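Long-range contact in peptide chain release factor subunit 1 (Aeropyrum pernix, PDB 3AGK), which probably directs the termination of translation at the stop codons UAA, UAG and UGA, as a member of the eukaryotic release factor 1 family: residues R73-L82 / N91-E99. Sequence-based numbering, arbitrary orientation.
Sequences RALSAAMDRL and NGLVLFCGE
Glu99 OE2 lies at the edge of the Arg73 guanidinium, close to the guanidinium plane. The guanidinium and carboxylate planes stand 80° apart. Arg73 NH1 and Glu99 OE2 are 4.1 Å from each other, too far for a salt bridge, so the attraction is at most a loose one. Glu99 is poorly ordered. Arg73 also makes a cation-pi contact with Phe106.

Away from this exposed pair the contact is apolar, and no hydrogen bond joins the segments. Ala74 sets its methyl against Cys97, with CB of Ala74 4.1 Å from CB of Cys97. Here the backbones come close: CA of Ala74 is 5.3 Å from CA of Gly98, which has no side chain. Cys97 SG is anti to the carbonyl carbon (chi1 -52°). This carries the sulfur along the helix, to 4.4 Å from Ala78 CB, and it is bonded to Cys108 of the adjacent strand 107-111.

Helix 65-82 lies on one face of the four-stranded antiparallel sheet of eRF1 domain 1. Residues 73-82 of this helix run at 142° to strand 93-98, so their directions are largely opposed. Small residues, Ala74, Ala77 and Ala78, let the axes of 73-82 and 93-98 come within 7.3 Å.

The two branches of Leu95 reach three helix residues. Its CD2 touches Arg81 CB at 3.7 Å and also meets Ala78. Its CD1 faces CD2 of Leu82. That same Leu82 CD2 lies 3.7 Å from CD1 of Leu93, where the two side chains pass in opposite directions. Leu82 also touches Val48 and Leu52 of helix 45-58.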
ATOM      1  N   ARG A  73     -12.666 -29.601   5.430  1.00 53.39           N
ATOM      2  CA  ARG A  73     -12.700 -29.600   3.977  1.00 57.98           C
ATOM      3  C   ARG A  73     -11.499 -28.887   3.347  1.00 56.87           C
ATOM      4  O   ARG A  73     -10.914 -29.377   2.379  1.00 53.84           O
ATOM      5  CB  ARG A  73     -13.984 -28.962   3.468  1.00 60.25           C
ATOM      6  CG  ARG A  73     -14.073 -28.970   1.954  1.00 62.14           C
ATOM      7  CD  ARG A  73     -15.046 -27.924   1.476  1.00 65.52           C
ATOM      8  NE  ARG A  73     -15.545 -28.203   0.136  1.00 65.67           N
ATOM      9  CZ  ARG A  73     -16.427 -27.432  -0.493  1.00 73.09           C
ATOM     10  NH1 ARG A  73     -16.883 -26.328   0.099  1.00 68.08           N
ATOM     11  NH2 ARG A  73     -16.842 -27.756  -1.714  1.00 76.04           N
ATOM     12  N   ALA A  74     -11.150 -27.722   3.884  1.00 56.87           N
ATOM     13  CA  ALA A  74     -10.012 -26.956   3.378  1.00 53.62           C
ATOM     14  C   ALA A  74      -8.698 -27.681   3.659  1.00 55.00           C
ATOM     15  O   ALA A  74      -7.826 -27.743   2.802  1.00 48.41           O
ATOM     16  CB  ALA A  74      -9.988 -25.572   3.994  1.00 52.62           C
ATOM     17  N   LEU A  75      -8.568 -28.223   4.869  1.00 48.21           N
ATOM     18  CA  LEU A  75      -7.415 -29.037   5.232  1.00 52.73           C
ATOM     19  C   LEU A  75      -7.227 -30.224   4.277  1.00 48.71           C
ATOM     20  O   LEU A  75      -6.108 -30.509   3.834  1.00 48.43           O
ATOM     21  CB  LEU A  75      -7.575 -29.553   6.664  1.00 54.86           C
ATOM     22  CG  LEU A  75      -6.682 -29.073   7.812  1.00 54.28           C
ATOM     23  CD1 LEU A  75      -5.840 -27.886   7.464  1.00 52.61           C
ATOM     24  CD2 LEU A  75      -7.523 -28.796   9.047  1.00 55.67           C
ATOM     25  N   SER A  76      -8.317 -30.923   3.968  1.00 47.76           N
ATOM     26  CA  SER A  76      -8.238 -32.077   3.077  1.00 50.59           C
ATOM     27  C   SER A  76      -7.807 -31.652   1.688  1.00 48.15           C
ATOM     28  O   SER A  76      -7.033 -32.350   1.021  1.00 45.88           O
ATOM     29  CB  SER A  76      -9.576 -32.790   2.985  1.00 52.70           C
ATOM     30  OG  SER A  76     -10.008 -33.117   4.284  1.00 71.40           O
ATOM     31  N   ALA A  77      -8.311 -30.498   1.259  1.00 46.68           N
ATOM     32  CA  ALA A  77      -7.976 -29.986  -0.065  1.00 54.61           C
ATOM     33  C   ALA A  77      -6.485 -29.696  -0.141  1.00 48.96           C
ATOM     34  O   ALA A  77      -5.827 -30.065  -1.108  1.00 51.45           O
ATOM     35  CB  ALA A  77      -8.787 -28.748  -0.384  1.00 54.99           C
ATOM     36  N   ALA A  78      -5.950 -29.060   0.896  1.00 45.95           N
ATOM     37  CA  ALA A  78      -4.525 -28.755   0.927  1.00 45.91           C
ATOM     38  C   ALA A  78      -3.667 -30.035   0.944  1.00 50.00           C
ATOM     39  O   ALA A  78      -2.660 -30.130   0.220  1.00 47.42           O
ATOM     40  CB  ALA A  78      -4.197 -27.849   2.101  1.00 35.72           C
ATOM     41  N   MET A  79      -4.077 -31.021   1.745  1.00 42.38           N
ATOM     42  CA  MET A  79      -3.390 -32.321   1.748  1.00 48.41           C
ATOM     43  C   MET A  79      -3.404 -32.986   0.378  1.00 47.51           C
ATOM     44  O   MET A  79      -2.389 -33.537  -0.044  1.00 44.96           O
ATOM     45  CB  MET A  79      -3.971 -33.285   2.778  1.00 38.05           C
ATOM     46  CG  MET A  79      -3.706 -32.869   4.235  1.00 49.25           C
ATOM     47  SD  MET A  79      -4.358 -34.030   5.472  1.00 52.61           S
ATOM     48  CE  MET A  79      -5.453 -32.947   6.374  1.00 66.49           C
ATOM     49  N   ASP A  80      -4.560 -32.956  -0.284  1.00 45.46           N
ATOM     50  CA  ASP A  80      -4.693 -33.463  -1.652  1.00 47.60           C
ATOM     51  C   ASP A  80      -3.657 -32.825  -2.553  1.00 48.19           C
ATOM     52  O   ASP A  80      -2.960 -33.499  -3.308  1.00 49.00           O
ATOM     53  CB  ASP A  80      -6.072 -33.115  -2.215  1.00 51.48           C
ATOM     54  CG  ASP A  80      -7.143 -34.070  -1.759  1.00 58.57           C
ATOM     55  OD1 ASP A  80      -6.790 -35.209  -1.387  1.00 60.03           O
ATOM     56  OD2 ASP A  80      -8.335 -33.675  -1.774  1.00 64.30           O
ATOM     57  N   ARG A  81      -3.592 -31.502  -2.474  1.00 47.29           N
ATOM     58  CA  ARG A  81      -2.691 -30.710  -3.285  1.00 51.18           C
ATOM     59  C   ARG A  81      -1.237 -31.133  -3.049  1.00 55.62           C
ATOM     60  O   ARG A  81      -0.456 -31.277  -3.995  1.00 53.14           O
ATOM     61  CB  ARG A  81      -2.901 -29.232  -2.943  1.00 57.09           C
ATOM     62  CG  ARG A  81      -3.252 -28.308  -4.109  1.00 60.38           C
ATOM     63  CD  ARG A  81      -4.245 -28.912  -5.081  1.00 67.88           C
ATOM     64  NE  ARG A  81      -5.469 -29.362  -4.422  1.00 77.74           N
ATOM     65  CZ  ARG A  81      -6.667 -28.817  -4.604  1.00 72.91           C
ATOM     66  NH1 ARG A  81      -6.821 -27.793  -5.433  1.00 75.45           N
ATOM     67  NH2 ARG A  81      -7.713 -29.305  -3.960  1.00 65.30           N
ATOM     68  N   LEU A  82      -0.871 -31.344  -1.785  1.00 48.85           N
ATOM     69  CA  LEU A  82       0.523 -31.630  -1.447  1.00 48.83           C
ATOM     70  C   LEU A  82       0.921 -33.037  -1.858  1.00 43.88           C
ATOM     71  O   LEU A  82       2.075 -33.303  -2.181  1.00 43.88           O
ATOM     72  CB  LEU A  82       0.788 -31.444   0.055  1.00 56.59           C
ATOM     73  CG  LEU A  82       0.685 -30.039   0.645  1.00 56.88           C
ATOM     74  CD1 LEU A  82       1.074 -30.059   2.115  1.00 59.72           C
ATOM     75  CD2 LEU A  82       1.555 -29.068  -0.118  1.00 53.41           C
ATOM     76  N   ASN A  91      11.378 -22.046  -4.668  1.00 70.85           N
ATOM     77  CA  ASN A  91      10.961 -20.829  -3.982  1.00 69.58           C
ATOM     78  C   ASN A  91       9.894 -21.106  -2.936  1.00 68.47           C
ATOM     79  O   ASN A  91       9.307 -20.175  -2.382  1.00 63.78           O
ATOM     80  CB  ASN A  91      10.430 -19.799  -4.971  1.00 69.16           C
ATOM     81  CG  ASN A  91      11.532 -19.054  -5.686  1.00 80.53           C
ATOM     82  OD1 ASN A  91      12.713 -19.268  -5.420  1.00 86.72           O
ATOM     83  ND2 ASN A  91      11.149 -18.166  -6.597  1.00 76.81           N
ATOM     84  N   GLY A  92       9.635 -22.389  -2.686  1.00 66.02           N
ATOM     85  CA  GLY A  92       8.593 -22.801  -1.761  1.00 59.30           C
ATOM     86  C   GLY A  92       7.213 -22.883  -2.396  1.00 67.71           C
ATOM     87  O   GLY A  92       7.056 -22.744  -3.621  1.00 58.87           O
ATOM     88  N   LEU A  93       6.210 -23.114  -1.548  1.00 66.39           N
ATOM     89  CA  LEU A  93       4.812 -23.216  -1.958  1.00 60.25           C
ATOM     90  C   LEU A  93       3.956 -22.302  -1.105  1.00 62.28           C
ATOM     91  O   LEU A  93       4.274 -22.067   0.062  1.00 65.46           O
ATOM     92  CB  LEU A  93       4.310 -24.632  -1.717  1.00 63.05           C
ATOM     93  CG  LEU A  93       4.408 -25.740  -2.742  1.00 71.85           C
ATOM     94  CD1 LEU A  93       3.845 -26.993  -2.103  1.00 73.51           C
ATOM     95  CD2 LEU A  93       3.614 -25.363  -3.980  1.00 71.63           C
ATOM     96  N   VAL A  94       2.857 -21.803  -1.662  1.00 59.58           N
ATOM     97  CA  VAL A  94       1.815 -21.208  -0.828  1.00 60.23           C
ATOM     98  C   VAL A  94       0.426 -21.687  -1.267  1.00 52.28           C
ATOM     99  O   VAL A  94       0.138 -21.797  -2.465  1.00 54.69           O
ATOM    100  CB  VAL A  94       1.881 -19.656  -0.756  1.00 60.86           C
ATOM    101  CG1 VAL A  94       3.272 -19.134  -1.103  1.00 57.32           C
ATOM    102  CG2 VAL A  94       0.841 -19.037  -1.642  1.00 70.73           C
ATOM    103  N   LEU A  95      -0.419 -21.992  -0.287  1.00 44.72           N
ATOM    104  CA  LEU A  95      -1.786 -22.433  -0.542  1.00 50.08           C
ATOM    105  C   LEU A  95      -2.809 -21.568   0.175  1.00 54.61           C
ATOM    106  O   LEU A  95      -2.616 -21.226   1.332  1.00 54.52           O
ATOM    107  CB  LEU A  95      -1.985 -23.887  -0.094  1.00 48.42           C
ATOM    108  CG  LEU A  95      -1.425 -24.997  -0.992  1.00 56.80           C
ATOM    109  CD1 LEU A  95       0.067 -25.190  -0.734  1.00 59.46           C
ATOM    110  CD2 LEU A  95      -2.181 -26.309  -0.806  1.00 53.08           C
ATOM    111  N   PHE A  96      -3.897 -21.227  -0.512  1.00 55.14           N
ATOM    112  CA  PHE A  96      -5.080 -20.656   0.140  1.00 47.33           C
ATOM    113  C   PHE A  96      -6.305 -21.499  -0.250  1.00 49.25           C
ATOM    114  O   PHE A  96      -6.517 -21.772  -1.426  1.00 52.90           O
ATOM    115  CB  PHE A  96      -5.282 -19.203  -0.281  1.00 49.59           C
ATOM    116  CG  PHE A  96      -4.092 -18.309  -0.008  1.00 55.75           C
ATOM    117  CD1 PHE A  96      -3.167 -18.031  -1.003  1.00 52.05           C
ATOM    118  CD2 PHE A  96      -3.910 -17.733   1.244  1.00 64.49           C
ATOM    119  CE1 PHE A  96      -2.074 -17.202  -0.749  1.00 56.53           C
ATOM    120  CE2 PHE A  96      -2.827 -16.903   1.499  1.00 65.46           C
ATOM    121  CZ  PHE A  96      -1.907 -16.641   0.496  1.00 61.41           C
ATOM    122  N   CYS A  97      -7.087 -21.945   0.727  1.00 49.60           N
ATOM    123  CA  CYS A  97      -8.260 -22.770   0.433  1.00 53.86           C
ATOM    124  C   CYS A  97      -9.428 -22.368   1.319  1.00 62.51           C
ATOM    125  O   CYS A  97      -9.233 -21.921   2.445  1.00 65.73           O
ATOM    126  CB  CYS A  97      -7.970 -24.278   0.626  1.00 49.26           C
ATOM    127  SG  CYS A  97      -6.514 -24.923  -0.238  1.00139.12           S
ATOM    128  N   GLY A  98     -10.642 -22.540   0.804  1.00 69.83           N
ATOM    129  CA  GLY A  98     -11.844 -22.291   1.582  1.00 73.94           C
ATOM    130  C   GLY A  98     -13.052 -21.971   0.722  1.00 76.60           C
ATOM    131  O   GLY A  98     -12.993 -22.058  -0.507  1.00 77.40           O
ATOM    132  N   GLU A  99     -14.152 -21.607   1.371  1.00 81.75           N
ATOM    133  CA  GLU A  99     -15.342 -21.154   0.665  1.00 89.57           C
ATOM    134  C   GLU A  99     -15.650 -19.704   1.029  1.00 90.77           C
ATOM    135  O   GLU A  99     -15.810 -18.851   0.154  1.00 96.14           O
ATOM    136  CB  GLU A  99     -16.540 -22.045   0.996  1.00 97.11           C
ATOM    137  CG  GLU A  99     -17.780 -21.749   0.162  1.00105.46           C
ATOM    138  CD  GLU A  99     -19.069 -22.076   0.895  1.00112.41           C
ATOM    139  OE1 GLU A  99     -19.995 -21.234   0.874  1.00118.27           O
ATOM    140  OE2 GLU A  99     -19.155 -23.167   1.500  1.00110.83           O
TER